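Local structure of SusD superfamily protein (3MYV) at residues Q286-L298 and N361-V373. The protein probably binds polysaccharides at the bacterial outer membrane, contributing to glycan capture and uptake. Sequence-based numbering, arbitrary orientation.
Sequences QMLADPGDVRGHL and NEIVKRGNPDNEV
Asp-290 meets two asparagine amides of the loop 368-371 through its carboxylate. The firm bond runs from Asn-371 ND2 to Asp-290 OD2 (2.7 Å, N-H...O angle 158°): it enters on the syn lone pair and lies in the plane of the Asn-371 amide, although carboxylate and amide planes are turned 41° apart. Asn-368 ND2 reaches both oxygens of Asp-290 only weakly, one bond short but sharply bent, 2.9 Å from Asn-368 ND2 to Asp-290 OD1, the other straighter but long, to OD2. With CG of Asp-290 opposite its backbone N (chi1 -166°), the carboxylate is directed at both amides; a water donating to Asp-290 OD1 and Asn-371 OD1 adds a bridge.

At the C-terminal end of helix 350-367, Val-294 N donates to Gly-367 O in a nearly straight bond of 2.9 Å, and the same oxygen receives a CA-H...O contact from Asp-293 CA at 3.2 Å. Gly-367 CA lies over one face of the Arg-295 guanidinium, 4.0 Å from NH2; a CB on Gly-367 would clash there.

Behind this first shell, Arg-295 grips Asp-293 side-on, NE to OD1 and NH2 to OD2 (2.8 Å); each oxygen uses its syn lone pair and lies close to the guanidinium plane. The anti lone pair of OD1 takes Arg-295 N, closing an Asx turn, while OD2 accepts from a water that also reaches Val-364 O and Asn-371 ND2. An alanine in place of Asp-293 would probably leave the guanidinium freer to shift over Gly-367 and deprive that water of one acceptor. Glu-386 and Glu-390 of helix 380-391 also form salt bridges with Arg-295.

Two type I turns, Asp-290 to Asp-293 and Asn-368 to Asn-371, with Asx turns at Asp-293 and Asn-368, thus join the loop after helix 281-288 to the end of helix 350-367 in the largely helical SusD fold.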
loop_
_atom_site.group_PDB
_atom_site.type_symbol
_atom_site.label_atom_id
_atom_site.label_comp_id
_atom_site.label_asym_id
_atom_site.label_seq_id
_atom_site.Cartn_x
_atom_site.Cartn_y
_atom_site.Cartn_z
ATOM N N GLN A 286 22.814 4.207 0.337
ATOM C CA GLN A 286 22.082 5.362 -0.250
ATOM C C GLN A 286 21.924 6.443 0.848
ATOM O O GLN A 286 22.315 7.614 0.667
ATOM C CB GLN A 286 20.697 4.875 -0.856
ATOM C CG GLN A 286 19.553 5.948 -1.266
ATOM C CD GLN A 286 18.249 5.352 -2.007
ATOM O OE1 GLN A 286 18.008 5.662 -3.169
ATOM N NE2 GLN A 286 17.410 4.572 -1.296
HETATM N N MSE A 287 21.424 6.034 2.012
HETATM C CA MSE A 287 21.038 6.990 3.074
HETATM C C MSE A 287 22.234 7.506 3.865
HETATM O O MSE A 287 22.307 8.702 4.207
HETATM C CB MSE A 287 20.058 6.378 4.090
HETATM C CG MSE A 287 18.638 6.100 3.612
HETATM SE SE MSE A 287 17.948 7.251 2.231
HETATM C CE MSE A 287 17.648 8.871 3.214
ATOM N N LEU A 288 23.161 6.621 4.191
ATOM C CA LEU A 288 24.276 7.002 5.081
ATOM C C LEU A 288 25.327 7.848 4.356
ATOM O O LEU A 288 26.074 8.573 4.989
ATOM C CB LEU A 288 24.873 5.774 5.781
ATOM C CG LEU A 288 23.810 5.037 6.626
ATOM C CD1 LEU A 288 24.416 3.782 7.249
ATOM C CD2 LEU A 288 23.120 5.931 7.698
ATOM N N ALA A 289 25.329 7.809 3.029
ATOM C CA ALA A 289 26.115 8.754 2.238
ATOM C C ALA A 289 25.591 10.199 2.354
ATOM O O ALA A 289 26.300 11.118 1.975
ATOM C CB ALA A 289 26.163 8.330 0.764
ATOM N N ASP A 290 24.367 10.388 2.873
ATOM C CA ASP A 290 23.770 11.709 3.066
ATOM C C ASP A 290 23.275 11.869 4.492
ATOM O O ASP A 290 22.057 11.859 4.724
ATOM C CB ASP A 290 22.594 11.904 2.090
ATOM C CG ASP A 290 22.139 13.365 1.973
ATOM O OD1 ASP A 290 22.810 14.270 2.511
ATOM O OD2 ASP A 290 21.106 13.596 1.329
ATOM N N PRO A 291 24.206 12.059 5.447
ATOM C CA PRO A 291 23.830 12.022 6.854
ATOM C C PRO A 291 22.904 13.162 7.264
ATOM O O PRO A 291 22.244 13.066 8.283
ATOM C CB PRO A 291 25.177 12.125 7.604
ATOM C CG PRO A 291 26.164 12.629 6.609
ATOM C CD PRO A 291 25.665 12.211 5.257
ATOM N N GLY A 292 22.846 14.212 6.462
ATOM C CA GLY A 292 21.929 15.295 6.702
ATOM C C GLY A 292 20.478 14.961 6.372
ATOM O O GLY A 292 19.600 15.753 6.682
ATOM N N ASP A 293 20.225 13.812 5.741
ATOM C CA ASP A 293 18.843 13.443 5.401
ATOM C C ASP A 293 18.245 12.690 6.572
ATOM O O ASP A 293 18.759 11.627 6.945
ATOM C CB ASP A 293 18.787 12.599 4.129
ATOM C CG ASP A 293 17.381 12.475 3.583
ATOM O OD1 ASP A 293 16.478 12.099 4.351
ATOM O OD2 ASP A 293 17.166 12.732 2.375
ATOM N N VAL A 294 17.165 13.238 7.133
ATOM C CA VAL A 294 16.513 12.687 8.330
ATOM C C VAL A 294 15.958 11.265 8.157
ATOM O O VAL A 294 15.725 10.565 9.133
ATOM C CB VAL A 294 15.363 13.631 8.839
ATOM C CG1 VAL A 294 14.093 13.507 7.987
ATOM C CG2 VAL A 294 15.025 13.343 10.284
ATOM N N ARG A 295 15.696 10.846 6.926
ATOM C CA ARG A 295 15.162 9.511 6.717
ATOM C C ARG A 295 16.142 8.413 7.122
ATOM O O ARG A 295 15.718 7.331 7.533
ATOM C CB ARG A 295 14.629 9.372 5.289
ATOM C CG ARG A 295 13.374 10.250 5.154
ATOM C CD ARG A 295 12.960 10.535 3.739
ATOM N NE ARG A 295 13.950 11.292 2.978
ATOM C CZ ARG A 295 13.739 11.727 1.728
ATOM N NH1 ARG A 295 12.571 11.497 1.126
ATOM N NH2 ARG A 295 14.671 12.398 1.088
ATOM N N GLY A 296 17.443 8.706 7.036
ATOM C CA GLY A 296 18.491 7.812 7.527
ATOM C C GLY A 296 18.508 7.613 9.022
ATOM O O GLY A 296 19.014 6.613 9.487
ATOM N N HIS A 297 17.927 8.549 9.769
ATOM C CA HIS A 297 17.868 8.434 11.214
ATOM C C HIS A 297 16.889 7.368 11.689
ATOM O O HIS A 297 16.871 7.041 12.886
ATOM C CB HIS A 297 17.507 9.781 11.856
ATOM C CG HIS A 297 18.387 10.915 11.432
ATOM N ND1 HIS A 297 18.132 12.219 11.793
ATOM C CD2 HIS A 297 19.507 10.946 10.665
ATOM C CE1 HIS A 297 19.068 13.005 11.288
ATOM N NE2 HIS A 297 19.915 12.258 10.599
ATOM N N LEU A 298 16.079 6.836 10.770
ATOM C CA LEU A 298 15.228 5.677 11.051
ATOM C C LEU A 298 15.973 4.343 10.917
ATOM O O LEU A 298 15.398 3.306 11.166
ATOM C CB LEU A 298 13.999 5.671 10.109
ATOM C CG LEU A 298 13.050 6.876 10.156
ATOM C CD1 LEU A 298 11.853 6.657 9.233
ATOM C CD2 LEU A 298 12.554 7.136 11.603
ATOM N N ASN A 361 10.673 18.800 -4.893
ATOM C CA ASN A 361 11.608 19.537 -4.041
ATOM C C ASN A 361 11.117 19.708 -2.631
ATOM O O ASN A 361 11.905 19.704 -1.689
ATOM C CB ASN A 361 12.003 20.895 -4.632
ATOM C CG ASN A 361 13.158 20.765 -5.590
ATOM O OD1 ASN A 361 14.314 20.749 -5.167
ATOM N ND2 ASN A 361 12.861 20.606 -6.885
ATOM N N GLU A 362 9.813 19.874 -2.465
ATOM C CA GLU A 362 9.277 19.957 -1.103
ATOM C C GLU A 362 9.636 18.735 -0.279
ATOM O O GLU A 362 9.999 18.857 0.912
ATOM C CB GLU A 362 7.780 20.117 -1.119
ATOM C CG GLU A 362 7.253 20.608 0.198
ATOM C CD GLU A 362 7.320 22.107 0.317
ATOM O OE1 GLU A 362 6.902 22.774 -0.652
ATOM O OE2 GLU A 362 7.757 22.604 1.383
ATOM N N ILE A 363 9.584 17.562 -0.904
ATOM C CA ILE A 363 9.888 16.310 -0.199
ATOM C C ILE A 363 11.410 16.154 -0.034
ATOM O O ILE A 363 11.912 15.720 1.028
ATOM C CB ILE A 363 9.281 15.093 -0.932
ATOM C CG1 ILE A 363 7.745 15.232 -0.981
ATOM C CG2 ILE A 363 9.745 13.757 -0.289
ATOM C CD1 ILE A 363 7.038 15.310 0.398
ATOM N N VAL A 364 12.153 16.498 -1.084
ATOM C CA VAL A 364 13.615 16.406 -1.047
ATOM C C VAL A 364 14.171 17.266 0.066
ATOM O O VAL A 364 15.023 16.832 0.838
ATOM C CB VAL A 364 14.205 16.771 -2.418
ATOM C CG1 VAL A 364 15.741 16.998 -2.346
ATOM C CG2 VAL A 364 13.820 15.661 -3.419
ATOM N N LYS A 365 13.670 18.496 0.151
ATOM C CA LYS A 365 14.184 19.467 1.105
ATOM C C LYS A 365 13.711 19.214 2.520
ATOM O O LYS A 365 14.398 19.580 3.479
ATOM C CB LYS A 365 13.839 20.891 0.658
ATOM C CG LYS A 365 14.566 21.247 -0.624
ATOM C CD LYS A 365 14.135 22.611 -1.198
ATOM C CE LYS A 365 14.929 22.915 -2.471
ATOM N NZ LYS A 365 14.538 24.236 -3.072
ATOM N N ARG A 366 12.526 18.631 2.674
ATOM C CA ARG A 366 12.094 18.220 4.006
ATOM C C ARG A 366 13.042 17.132 4.513
ATOM O O ARG A 366 13.377 17.102 5.686
ATOM C CB ARG A 366 10.644 17.706 4.018
ATOM C CG ARG A 366 10.073 17.453 5.426
ATOM C CD ARG A 366 10.357 16.049 5.934
ATOM N NE ARG A 366 9.864 15.012 5.025
ATOM C CZ ARG A 366 8.589 14.631 4.891
ATOM N NH1 ARG A 366 7.611 15.174 5.637
ATOM N NH2 ARG A 366 8.278 13.668 4.016
ATOM N N GLY A 367 13.451 16.229 3.630
ATOM C CA GLY A 367 14.416 15.194 3.977
ATOM C C GLY A 367 15.769 15.772 4.386
ATOM O O GLY A 367 16.286 15.425 5.444
ATOM N N ASN A 368 16.286 16.698 3.581
ATOM C CA ASN A 368 17.554 17.402 3.842
ATOM C C ASN A 368 17.489 18.778 3.163
ATOM O O ASN A 368 17.462 18.848 1.937
ATOM C CB ASN A 368 18.734 16.600 3.259
ATOM C CG ASN A 368 20.086 17.246 3.534
ATOM O OD1 ASN A 368 20.155 18.398 4.011
ATOM N ND2 ASN A 368 21.181 16.524 3.200
ATOM N N PRO A 369 17.411 19.867 3.944
ATOM C CA PRO A 369 17.264 21.182 3.336
ATOM C C PRO A 369 18.443 21.625 2.455
ATOM O O PRO A 369 18.281 22.597 1.672
ATOM C CB PRO A 369 17.078 22.123 4.549
ATOM C CG PRO A 369 17.702 21.396 5.676
ATOM C CD PRO A 369 17.381 19.951 5.420
ATOM N N ASP A 370 19.591 20.945 2.567
ATOM C CA ASP A 370 20.750 21.235 1.729
ATOM C C ASP A 370 20.655 20.623 0.312
ATOM O O ASP A 370 21.506 20.893 -0.528
ATOM C CB ASP A 370 22.038 20.738 2.399
ATOM C CG ASP A 370 22.330 21.442 3.725
ATOM O OD1 ASP A 370 21.953 22.619 3.862
ATOM O OD2 ASP A 370 22.947 20.802 4.596
ATOM N N ASN A 371 19.643 19.803 0.054
ATOM C CA ASN A 371 19.497 19.121 -1.223
ATOM C C ASN A 371 18.462 19.814 -2.084
ATOM O O ASN A 371 17.616 20.566 -1.591
ATOM C CB ASN A 371 19.048 17.651 -0.996
ATOM C CG ASN A 371 20.143 16.793 -0.405
ATOM O OD1 ASN A 371 21.315 17.156 -0.442
ATOM N ND2 ASN A 371 19.769 15.642 0.140
ATOM N N GLU A 372 18.536 19.557 -3.380
ATOM C CA GLU A 372 17.522 20.056 -4.312
ATOM C C GLU A 372 17.455 19.157 -5.527
ATOM O O GLU A 372 18.348 18.338 -5.744
ATOM C CB GLU A 372 17.870 21.485 -4.730
ATOM C CG GLU A 372 19.179 21.599 -5.518
ATOM C CD GLU A 372 19.472 23.006 -6.044
ATOM O OE1 GLU A 372 18.770 23.975 -5.641
ATOM O OE2 GLU A 372 20.447 23.119 -6.833
ATOM N N VAL A 373 16.400 19.278 -6.323
ATOM C CA VAL A 373 16.425 18.681 -7.670
ATOM C C VAL A 373 16.215 19.808 -8.684
ATOM O O VAL A 373 15.192 20.517 -8.633
ATOM C CB VAL A 373 15.347 17.567 -7.852
ATOM C CG1 VAL A 373 15.380 16.974 -9.278
ATOM C CG2 VAL A 373 15.550 16.457 -6.814
HETATM O O HOH W 1 23.566 16.167 0.640
HETATM O O HOH W 2 20.590 18.625 7.081
HETATM O O HOH W 3 16.877 14.782 0.452
#